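Purine catabolism protein pucG (Bacillus subtilis, PDB 3ISL) catalyses the pyridoxal-phosphate-dependent transfer of an amino group from (S)-ureidoglycine to glyoxylate, giving oxalurate and glycine in purine breakdown. Local coordinates at residues E116-W119 against G120-F123; I129-I132 against K133-K136; Y248-L251 against S252-E255; L276-G279 against V280-V283. All coordinates share one frame; numbering follows the deposited sequence.

Interaction 1 (E116-W119 against G120-F123); sequences ECEW and GTVF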
loop_
_atom_site.group_PDB
_atom_site.type_symbol
_atom_site.label_atom_id
_atom_site.label_comp_id
_atom_site.label_asym_id
_atom_site.label_seq_id
_atom_site.Cartn_x
_atom_site.Cartn_y
_atom_site.Cartn_z
ATOM N N GLU A 116 2.034 22.504 22.161
ATOM C CA GLU A 116 0.669 22.446 21.633
ATOM C C GLU A 116 0.043 23.827 21.661
ATOM O O GLU A 116 0.109 24.522 22.673
ATOM C CB GLU A 116 -0.188 21.482 22.441
ATOM C CG GLU A 116 0.269 19.982 22.439
ATOM C CD GLU A 116 -0.361 19.206 23.622
ATOM O OE1 GLU A 116 0.114 19.340 24.772
ATOM O OE2 GLU A 116 -1.349 18.483 23.444
ATOM N N CYS A 117 -0.582 24.223 20.560
ATOM C CA CYS A 117 -1.360 25.448 20.573
ATOM C C CYS A 117 -2.823 25.221 20.221
ATOM O O CYS A 117 -3.207 24.118 19.809
ATOM C CB CYS A 117 -0.753 26.555 19.677
ATOM S SG CYS A 117 -0.755 26.172 17.939
ATOM N N GLU A 118 -3.613 26.296 20.365
ATOM C CA GLU A 118 -5.020 26.238 20.103
ATOM C C GLU A 118 -5.366 25.830 18.670
ATOM O O GLU A 118 -4.882 26.420 17.715
ATOM C CB GLU A 118 -5.695 27.590 20.397
ATOM C CG GLU A 118 -7.004 27.363 21.088
ATOM C CD GLU A 118 -8.022 28.475 20.957
ATOM O OE1 GLU A 118 -8.716 28.710 21.975
ATOM O OE2 GLU A 118 -8.180 29.070 19.868
ATOM N N TRP A 119 -6.296 24.885 18.552
ATOM C CA TRP A 119 -6.772 24.467 17.255
ATOM C C TRP A 119 -7.447 25.651 16.578
ATOM O O TRP A 119 -8.307 26.312 17.176
ATOM C CB TRP A 119 -7.668 23.229 17.329
ATOM C CG TRP A 119 -6.921 21.975 17.597
ATOM C CD1 TRP A 119 -5.709 21.855 18.211
ATOM C CD2 TRP A 119 -7.339 20.645 17.265
ATOM N NE1 TRP A 119 -5.351 20.523 18.294
ATOM C CE2 TRP A 119 -6.318 19.765 17.689
ATOM C CE3 TRP A 119 -8.466 20.114 16.627
ATOM C CZ2 TRP A 119 -6.399 18.381 17.522
ATOM C CZ3 TRP A 119 -8.536 18.725 16.434
ATOM C CH2 TRP A 119 -7.505 17.885 16.898
ATOM N N GLY A 120 -6.975 25.939 15.363
ATOM C CA GLY A 120 -7.451 27.062 14.563
ATOM C C GLY A 120 -6.403 28.158 14.482
ATOM O O GLY A 120 -6.578 29.133 13.747
ATOM N N THR A 121 -5.324 28.025 15.256
ATOM C CA THR A 121 -4.221 28.977 15.182
ATOM C C THR A 121 -2.943 28.181 14.832
ATOM O O THR A 121 -3.001 26.919 14.679
ATOM C CB THR A 121 -4.028 29.785 16.527
ATOM O OG1 THR A 121 -3.361 28.967 17.488
ATOM C CG2 THR A 121 -5.385 30.273 17.140
ATOM N N VAL A 122 -1.813 28.885 14.706
ATOM C CA VAL A 122 -0.488 28.249 14.499
ATOM C C VAL A 122 0.509 28.869 15.513
ATOM O O VAL A 122 0.209 29.879 16.104
ATOM C CB VAL A 122 0.066 28.387 13.014
ATOM C CG1 VAL A 122 -0.904 27.785 11.955
ATOM C CG2 VAL A 122 0.451 29.865 12.649
ATOM N N PHE A 123 1.705 28.302 15.635
ATOM C CA PHE A 123 2.802 28.881 16.438
ATOM C C PHE A 123 3.470 30.111 15.798
ATOM O O PHE A 123 3.565 30.193 14.587
ATOM C CB PHE A 123 3.886 27.817 16.657
ATOM C CG PHE A 123 3.402 26.632 17.465
ATOM C CD1 PHE A 123 3.431 26.675 18.848
ATOM C CD2 PHE A 123 2.908 25.498 16.831
ATOM C CE1 PHE A 123 2.998 25.572 19.611
ATOM C CE2 PHE A 123 2.486 24.377 17.544
ATOM C CZ PHE A 123 2.520 24.417 18.963
#
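The carbonyl oxygen of Glu118 takes two bonds from one residue, Thr121. The backbone N of Thr121 lies 3.0 Å from Glu118 O and closes a type II beta turn over Trp119 and Gly120. The hydroxyl OG1 of Thr121 also gives a hydrogen bond to Glu118 O at 3.0 Å, meeting it in the carbonyl plane on a lone pair, whereas the amide comes in tilted 27° from that plane. With chi1 at 78°, OG1 stands between its own N and carbonyl carbon, which points it at Glu118 O. Gly120 supplies the positive phi expected at the second corner of such a turn. Below the turn the two arms are pinned by a sulfur-aromatic contact: Cys117 SG sits over the face of Phe123, 3.8 Å from the ring centroid and 13° off the normal. Cys117 CB adds a CH-pi contact over the ring, 4.1 Å from the centroid. Trp119 turns the other way, onto Arg96 and Tyr99 of helix 96-107. A carbonyl oxygen that accepts twice at the corner and a thiol laid on a ring thus hold the reversal between strand 111-116 and helix 125-135 by both polar and dispersive forces.

Interaction 2 (I129-I132 against K133-K136); sequences IREI and KKVK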
loop_
_atom_site.group_PDB
_atom_site.type_symbol
_atom_site.label_atom_id
_atom_site.label_comp_id
_atom_site.label_asym_id
_atom_site.label_seq_id
_atom_site.Cartn_x
_atom_site.Cartn_y
_atom_site.Cartn_z
ATOM N N ILE A 129 11.549 27.840 17.486
ATOM C CA ILE A 129 13.008 27.983 17.363
ATOM C C ILE A 129 13.637 28.067 18.797
ATOM O O ILE A 129 14.624 27.379 19.092
ATOM C CB ILE A 129 13.317 29.180 16.479
ATOM C CG1 ILE A 129 12.854 28.883 15.027
ATOM C CG2 ILE A 129 14.789 29.616 16.638
ATOM C CD1 ILE A 129 12.783 30.162 14.187
ATOM N N ARG A 130 13.010 28.801 19.705
ATOM C CA ARG A 130 13.470 28.774 21.115
ATOM C C ARG A 130 13.478 27.334 21.763
ATOM O O ARG A 130 14.443 26.978 22.486
ATOM C CB ARG A 130 12.648 29.764 21.922
ATOM C CG ARG A 130 13.008 29.906 23.359
ATOM C CD ARG A 130 13.871 31.150 23.539
ATOM N NE ARG A 130 13.731 31.660 24.889
ATOM C CZ ARG A 130 14.725 31.764 25.755
ATOM N NH1 ARG A 130 15.974 31.425 25.406
ATOM N NH2 ARG A 130 14.449 32.247 26.952
ATOM N N GLU A 131 12.446 26.521 21.495
ATOM C CA GLU A 131 12.433 25.125 21.990
ATOM C C GLU A 131 13.449 24.266 21.338
ATOM O O GLU A 131 13.997 23.376 21.992
ATOM C CB GLU A 131 11.073 24.447 21.842
ATOM C CG GLU A 131 10.075 25.154 22.716
ATOM C CD GLU A 131 10.304 24.896 24.205
ATOM O OE1 GLU A 131 10.559 23.747 24.591
ATOM O OE2 GLU A 131 10.161 25.851 24.982
ATOM N N ILE A 132 13.680 24.481 20.055
ATOM C CA ILE A 132 14.748 23.820 19.361
ATOM C C ILE A 132 16.067 24.083 20.094
ATOM O O ILE A 132 16.783 23.136 20.407
ATOM C CB ILE A 132 14.815 24.178 17.845
ATOM C CG1 ILE A 132 13.497 23.721 17.114
ATOM C CG2 ILE A 132 16.074 23.513 17.180
ATOM C CD1 ILE A 132 13.449 24.177 15.648
ATOM N N LYS A 133 16.357 25.353 20.417
ATOM C CA LYS A 133 17.646 25.692 20.993
ATOM C C LYS A 133 17.792 25.091 22.390
ATOM O O LYS A 133 18.850 24.677 22.803
ATOM C CB LYS A 133 17.911 27.203 20.981
ATOM C CG LYS A 133 18.313 27.781 19.588
ATOM C CD LYS A 133 18.171 29.349 19.542
ATOM C CE LYS A 133 16.613 29.798 19.828
ATOM N NZ LYS A 133 16.078 31.307 19.857
ATOM N N LYS A 134 16.684 25.021 23.088
ATOM C CA LYS A 134 16.616 24.541 24.409
ATOM C C LYS A 134 16.685 23.004 24.464
ATOM O O LYS A 134 17.409 22.450 25.276
ATOM C CB LYS A 134 15.304 25.021 24.992
ATOM C CG LYS A 134 15.054 24.599 26.406
ATOM C CD LYS A 134 13.699 25.070 26.836
ATOM C CE LYS A 134 13.065 24.027 27.720
ATOM N NZ LYS A 134 11.619 24.049 27.312
ATOM N N VAL A 135 15.914 22.320 23.632
ATOM C CA VAL A 135 15.829 20.878 23.746
ATOM C C VAL A 135 16.997 20.198 22.998
ATOM O O VAL A 135 17.454 19.100 23.385
ATOM C CB VAL A 135 14.434 20.374 23.248
ATOM C CG1 VAL A 135 14.372 18.852 23.170
ATOM C CG2 VAL A 135 13.336 20.925 24.198
ATOM N N LYS A 136 17.463 20.843 21.925
ATOM C CA LYS A 136 18.509 20.274 21.073
ATOM C C LYS A 136 18.107 18.905 20.610
ATOM O O LYS A 136 18.772 17.903 20.948
ATOM C CB LYS A 136 19.834 20.177 21.865
ATOM C CG LYS A 136 20.844 21.219 21.412
ATOM C CD LYS A 136 21.120 22.237 22.483
ATOM C CE LYS A 136 21.942 21.611 23.605
ATOM N NZ LYS A 136 22.350 22.685 24.555
#
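Glu131 and Lys134, one helical turn apart, carry the ionic part of the contact. Their side chains run side by side in the same direction, and Lys134 NZ reaches Glu131 OE1 at 2.9 Å on the syn side, 18° out of the carboxylate plane. A weak second bond of 3.3 Å joins Lys134 NZ to Glu131 OE2, so the ammonium straddles both oxygens unequally. The glutamate is bent at chi2 (-71°), which turns its carboxylate toward the lysine. Among the apolar contacts, Lys133 kinks at chi3 (-60°) and lays its CE 3.7 Å from Ile129 CG2, the methylene chain following the helix back by a turn. Ile129 and Ile132 also pack on helix 156-164, and Ile132 and Glu131 touch Leu90 of strand 88-93. The backbone bonds are of the i to i+4 kind: Val135 N meets Glu131 O at 2.7 Å, and Lys136 N ends the series on Ile132 O at 2.8 Å. Lys136 itself leaves helical angles with positive phi. Helix 125-135 is thus amphipathic, isoleucines inward and lysines outward; near its C-terminal end the lysine charges probably interact favourably with the helix dipole, and Glu131 probably offsets one of them in part.

Interaction 3 (Y248-L251 against S252-E255); sequences YFDL and SQLE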
loop_
_atom_site.group_PDB
_atom_site.type_symbol
_atom_site.label_atom_id
_atom_site.label_comp_id
_atom_site.label_asym_id
_atom_site.label_seq_id
_atom_site.Cartn_x
_atom_site.Cartn_y
_atom_site.Cartn_z
ATOM N N TYR A 248 9.543 -3.680 6.536
ATOM C CA TYR A 248 8.829 -3.110 5.379
ATOM C C TYR A 248 9.102 -1.596 5.236
ATOM O O TYR A 248 9.300 -1.102 4.113
ATOM C CB TYR A 248 7.324 -3.392 5.486
ATOM C CG TYR A 248 6.478 -2.985 4.297
ATOM C CD1 TYR A 248 6.360 -3.829 3.171
ATOM C CD2 TYR A 248 5.788 -1.748 4.298
ATOM C CE1 TYR A 248 5.554 -3.483 2.102
ATOM C CE2 TYR A 248 4.969 -1.366 3.238
ATOM C CZ TYR A 248 4.848 -2.230 2.126
ATOM O OH TYR A 248 4.023 -1.861 1.046
ATOM N N PHE A 249 9.183 -0.882 6.362
ATOM C CA PHE A 249 9.527 0.568 6.363
ATOM C C PHE A 249 11.040 0.888 6.475
ATOM O O PHE A 249 11.418 2.012 6.822
ATOM C CB PHE A 249 8.704 1.305 7.453
ATOM C CG PHE A 249 7.190 1.196 7.274
ATOM C CD1 PHE A 249 6.599 1.295 5.997
ATOM C CD2 PHE A 249 6.370 0.984 8.378
ATOM C CE1 PHE A 249 5.206 1.181 5.826
ATOM C CE2 PHE A 249 4.969 0.872 8.228
ATOM C CZ PHE A 249 4.396 0.950 6.945
ATOM N N ASP A 250 11.907 -0.106 6.187
ATOM C CA ASP A 250 13.375 0.068 6.284
ATOM C C ASP A 250 13.925 0.856 5.048
ATOM O O ASP A 250 14.212 0.251 3.991
ATOM C CB ASP A 250 14.075 -1.304 6.460
ATOM C CG ASP A 250 15.616 -1.183 6.752
ATOM O OD1 ASP A 250 16.225 -2.221 7.177
ATOM O OD2 ASP A 250 16.195 -0.055 6.577
ATOM N N LEU A 251 14.040 2.185 5.165
ATOM C CA LEU A 251 14.459 3.034 4.011
ATOM C C LEU A 251 15.838 2.664 3.452
ATOM O O LEU A 251 16.152 2.956 2.310
ATOM C CB LEU A 251 14.414 4.550 4.359
ATOM C CG LEU A 251 13.056 5.108 4.775
ATOM C CD1 LEU A 251 13.123 6.610 4.913
ATOM C CD2 LEU A 251 11.894 4.721 3.823
ATOM N N SER A 252 16.667 2.056 4.305
ATOM C CA SER A 252 18.013 1.573 3.948
ATOM C C SER A 252 17.970 0.418 2.940
ATOM O O SER A 252 18.880 0.284 2.117
ATOM C CB SER A 252 18.750 1.056 5.181
ATOM O OG SER A 252 20.068 0.807 4.820
ATOM N N GLN A 253 16.947 -0.431 3.068
ATOM C CA GLN A 253 16.660 -1.464 2.088
ATOM C C GLN A 253 15.881 -0.861 0.936
ATOM O O GLN A 253 16.138 -1.226 -0.219
ATOM C CB GLN A 253 15.867 -2.614 2.705
ATOM C CG GLN A 253 16.603 -3.266 3.883
ATOM C CD GLN A 253 15.882 -4.479 4.383
ATOM O OE1 GLN A 253 15.906 -5.537 3.734
ATOM N NE2 GLN A 253 15.262 -4.364 5.565
ATOM N N LEU A 254 14.948 0.055 1.237
ATOM C CA LEU A 254 14.178 0.740 0.174
ATOM C C LEU A 254 15.059 1.598 -0.774
ATOM O O LEU A 254 14.729 1.746 -1.972
ATOM C CB LEU A 254 12.996 1.515 0.748
ATOM C CG LEU A 254 11.908 0.478 1.042
ATOM C CD1 LEU A 254 10.880 0.954 2.039
ATOM C CD2 LEU A 254 11.256 0.037 -0.283
ATOM N N GLU A 255 16.191 2.116 -0.270
ATOM C CA GLU A 255 17.102 2.822 -1.164
ATOM C C GLU A 255 17.856 1.911 -2.159
ATOM O O GLU A 255 18.109 2.330 -3.300
ATOM C CB GLU A 255 17.954 3.891 -0.477
ATOM C CG GLU A 255 18.679 3.594 0.799
ATOM C CD GLU A 255 19.319 4.869 1.372
ATOM O OE1 GLU A 255 20.559 4.955 1.530
ATOM O OE2 GLU A 255 18.573 5.818 1.629
#
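Asp250 crosses the side chain of Gln253 at about a right angle, its carboxylate set against the amide with the two planes 78° apart. This is the N-cap of helix 251-257: Asp250 precedes the first turn, and its OD2 accepts a weak bond from Ser252 N at 3.1 Å. The other oxygen, OD1, takes Gln253 NE2 at 2.8 Å from above the carboxylate plane, 41° out of it. Swung opposite its own backbone nitrogen by a chi1 of -173°, the carboxylate can serve amide and side chain at once. The same OD1 forms a salt bridge with Arg107 of the second subunit, and Gln253 NE2 has a further acceptor in Asn247 OD1, so the cap is wired into the dimer interface. The backbone of Asp250 works too: its O accepts from Leu254 N at 2.9 Å, in the carbonyl plane, and more weakly from Gln253 N. Glu255 N bonds to Leu251 O at 2.7 Å, continuing the helix.

Ahead of the cap, Tyr248 and Phe249 face the partner chain. Phe249 stacks on Phe249 of the second subunit, while Tyr248 OH bonds to Asp68 O of its own chain and to Thr70 N of the second subunit, where Thr70 belongs to a cofactor pocket; the tyrosine side chain lies about 5 Å from a bound pyridoxal phosphate. On the apolar side, Leu251 CD2 approaches Leu254 CD1 at 4.3 Å, and this same Leu254 CD1 rests 3.3 Å from Tyr248 O.

Interaction 4 (L276-G279 against V280-V283); sequences LREG and VRLV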
loop_
_atom_site.group_PDB
_atom_site.type_symbol
_atom_site.label_atom_id
_atom_site.label_comp_id
_atom_site.label_asym_id
_atom_site.label_seq_id
_atom_site.Cartn_x
_atom_site.Cartn_y
_atom_site.Cartn_z
ATOM N N LEU A 276 0.690 7.004 -10.058
ATOM C CA LEU A 276 1.531 8.073 -9.533
ATOM C C LEU A 276 2.314 8.796 -10.646
ATOM O O LEU A 276 2.329 10.043 -10.733
ATOM C CB LEU A 276 2.534 7.476 -8.486
ATOM C CG LEU A 276 3.443 8.490 -7.848
ATOM C CD1 LEU A 276 2.629 9.667 -7.090
ATOM C CD2 LEU A 276 4.383 7.805 -6.899
ATOM N N ARG A 277 3.013 8.011 -11.450
ATOM C CA ARG A 277 3.675 8.535 -12.645
ATOM C C ARG A 277 2.766 9.477 -13.443
ATOM O O ARG A 277 3.108 10.660 -13.683
ATOM C CB ARG A 277 4.154 7.340 -13.477
ATOM C CG ARG A 277 5.273 7.622 -14.580
ATOM C CD ARG A 277 4.652 8.056 -15.875
ATOM N NE ARG A 277 5.670 8.157 -16.923
ATOM C CZ ARG A 277 5.482 8.673 -18.131
ATOM N NH1 ARG A 277 4.263 9.094 -18.487
ATOM N NH2 ARG A 277 6.514 8.727 -19.000
ATOM N N GLU A 278 1.569 9.000 -13.815
ATOM C CA GLU A 278 0.685 9.872 -14.578
ATOM C C GLU A 278 0.201 11.074 -13.783
ATOM O O GLU A 278 0.117 12.147 -14.338
ATOM C CB GLU A 278 -0.488 9.134 -15.221
ATOM C CG GLU A 278 -0.084 8.072 -16.194
ATOM C CD GLU A 278 0.616 8.617 -17.468
ATOM O OE1 GLU A 278 0.057 8.527 -18.586
ATOM O OE2 GLU A 278 1.752 9.090 -17.348
ATOM N N GLY A 279 -0.125 10.889 -12.506
ATOM C CA GLY A 279 -0.594 12.008 -11.663
ATOM C C GLY A 279 0.437 13.119 -11.475
ATOM O O GLY A 279 0.122 14.295 -11.649
ATOM N N VAL A 280 1.693 12.743 -11.195
ATOM C CA VAL A 280 2.746 13.737 -11.133
ATOM C C VAL A 280 3.032 14.318 -12.530
ATOM O O VAL A 280 3.288 15.517 -12.693
ATOM C CB VAL A 280 4.035 13.162 -10.536
ATOM C CG1 VAL A 280 4.943 14.279 -10.215
ATOM C CG2 VAL A 280 3.638 12.465 -9.222
ATOM N N ARG A 281 2.948 13.508 -13.563
ATOM C CA ARG A 281 3.191 14.159 -14.876
ATOM C C ARG A 281 2.161 15.290 -15.111
ATOM O O ARG A 281 2.504 16.290 -15.697
ATOM C CB ARG A 281 3.147 13.142 -16.026
ATOM C CG ARG A 281 3.033 13.727 -17.417
ATOM C CD ARG A 281 3.009 12.658 -18.459
ATOM N NE ARG A 281 1.777 11.864 -18.491
ATOM C CZ ARG A 281 0.665 12.192 -19.149
ATOM N NH1 ARG A 281 0.525 13.368 -19.776
ATOM N NH2 ARG A 281 -0.341 11.338 -19.130
ATOM N N LEU A 282 0.900 15.091 -14.706
ATOM C CA LEU A 282 -0.142 16.088 -14.911
ATOM C C LEU A 282 0.083 17.314 -14.096
ATOM O O LEU A 282 -0.197 18.450 -14.579
ATOM C CB LEU A 282 -1.562 15.575 -14.660
ATOM C CG LEU A 282 -2.002 14.422 -15.558
ATOM C CD1 LEU A 282 -3.496 14.097 -15.361
ATOM C CD2 LEU A 282 -1.702 14.620 -17.032
ATOM N N VAL A 283 0.581 17.137 -12.878
ATOM C CA VAL A 283 0.916 18.351 -12.132
ATOM C C VAL A 283 1.993 19.187 -12.797
ATOM O O VAL A 283 1.888 20.385 -12.887
ATOM C CB VAL A 283 1.056 18.203 -10.575
ATOM C CG1 VAL A 283 0.584 16.918 -10.022
ATOM C CG2 VAL A 283 2.242 19.027 -9.868
#
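Arg281 grips Glu278 side-on, with NE and NH2 each taking one carboxylate oxygen. Its NH2 lies 2.9 Å from Glu278 OE1 and its NE lies 3.0 Å from Glu278 OE2, the latter bond nearly straight at 167°. Both nitrogens meet the oxygens from above the carboxylate plane, and the carboxylate and guanidinium planes stand 50° apart, so the pair is not a coplanar fork. A bend at chi3 (71°) brings the guanidinium round to Glu278. Glu278 OE2 has another donor, Arg277 NH1 at 2.8 Å, which reaches it from the opposite face to Arg281 NE. One carboxylate oxygen thus holds two arginines, with Arg277 NH1 and Arg281 NE 3.7 Å apart, and the shared carboxylate probably balances their charge.

Val280 forms the apolar counterpart on the same helix. Its CG2 lies 3.7 Å from Leu276 CD1, the two side chains running alongside each other in the same direction, and Val280 N bonds to Leu276 O at 2.8 Å. Gly279, between them in sequence, contributes backbone alone, and Val283 N closes the next turn on its carbonyl oxygen.

The charged cluster continues outward: Arg277 NH2 is salt-bridged to Glu48 of helix 40-56, Arg277 NH1 bonds to Arg5 O of the second subunit, and Glu278 OE1 accepts from Leu7 N of the second subunit. A buried Arg-Glu-Arg salt-bridge network along one helix, anchoring the N-terminal segment of the partner chain, marks helix 270-286 as part of the interface of this class-V aminotransferase homodimer.

How the interactions relate
Each of the four contacts joins adjoining segments, so they follow one another along the chain without nesting or crossing. Interaction 1 closes the tight reversal after strand 111-116, an outermost strand of the sheet within this chain, and interaction 2 soon follows on helix 125-135, which packs on that sheet; their nearest atoms are about 8 Å apart. Much later in sequence, interaction 3 starts helix 251-257 and interaction 4 lies within helix 270-286, the next helix, with centres 24 Å apart. These two touch the second subunit, whereas interactions 1 and 2 touch no other chain of the assembly and lie across the chain's centre from interaction 4.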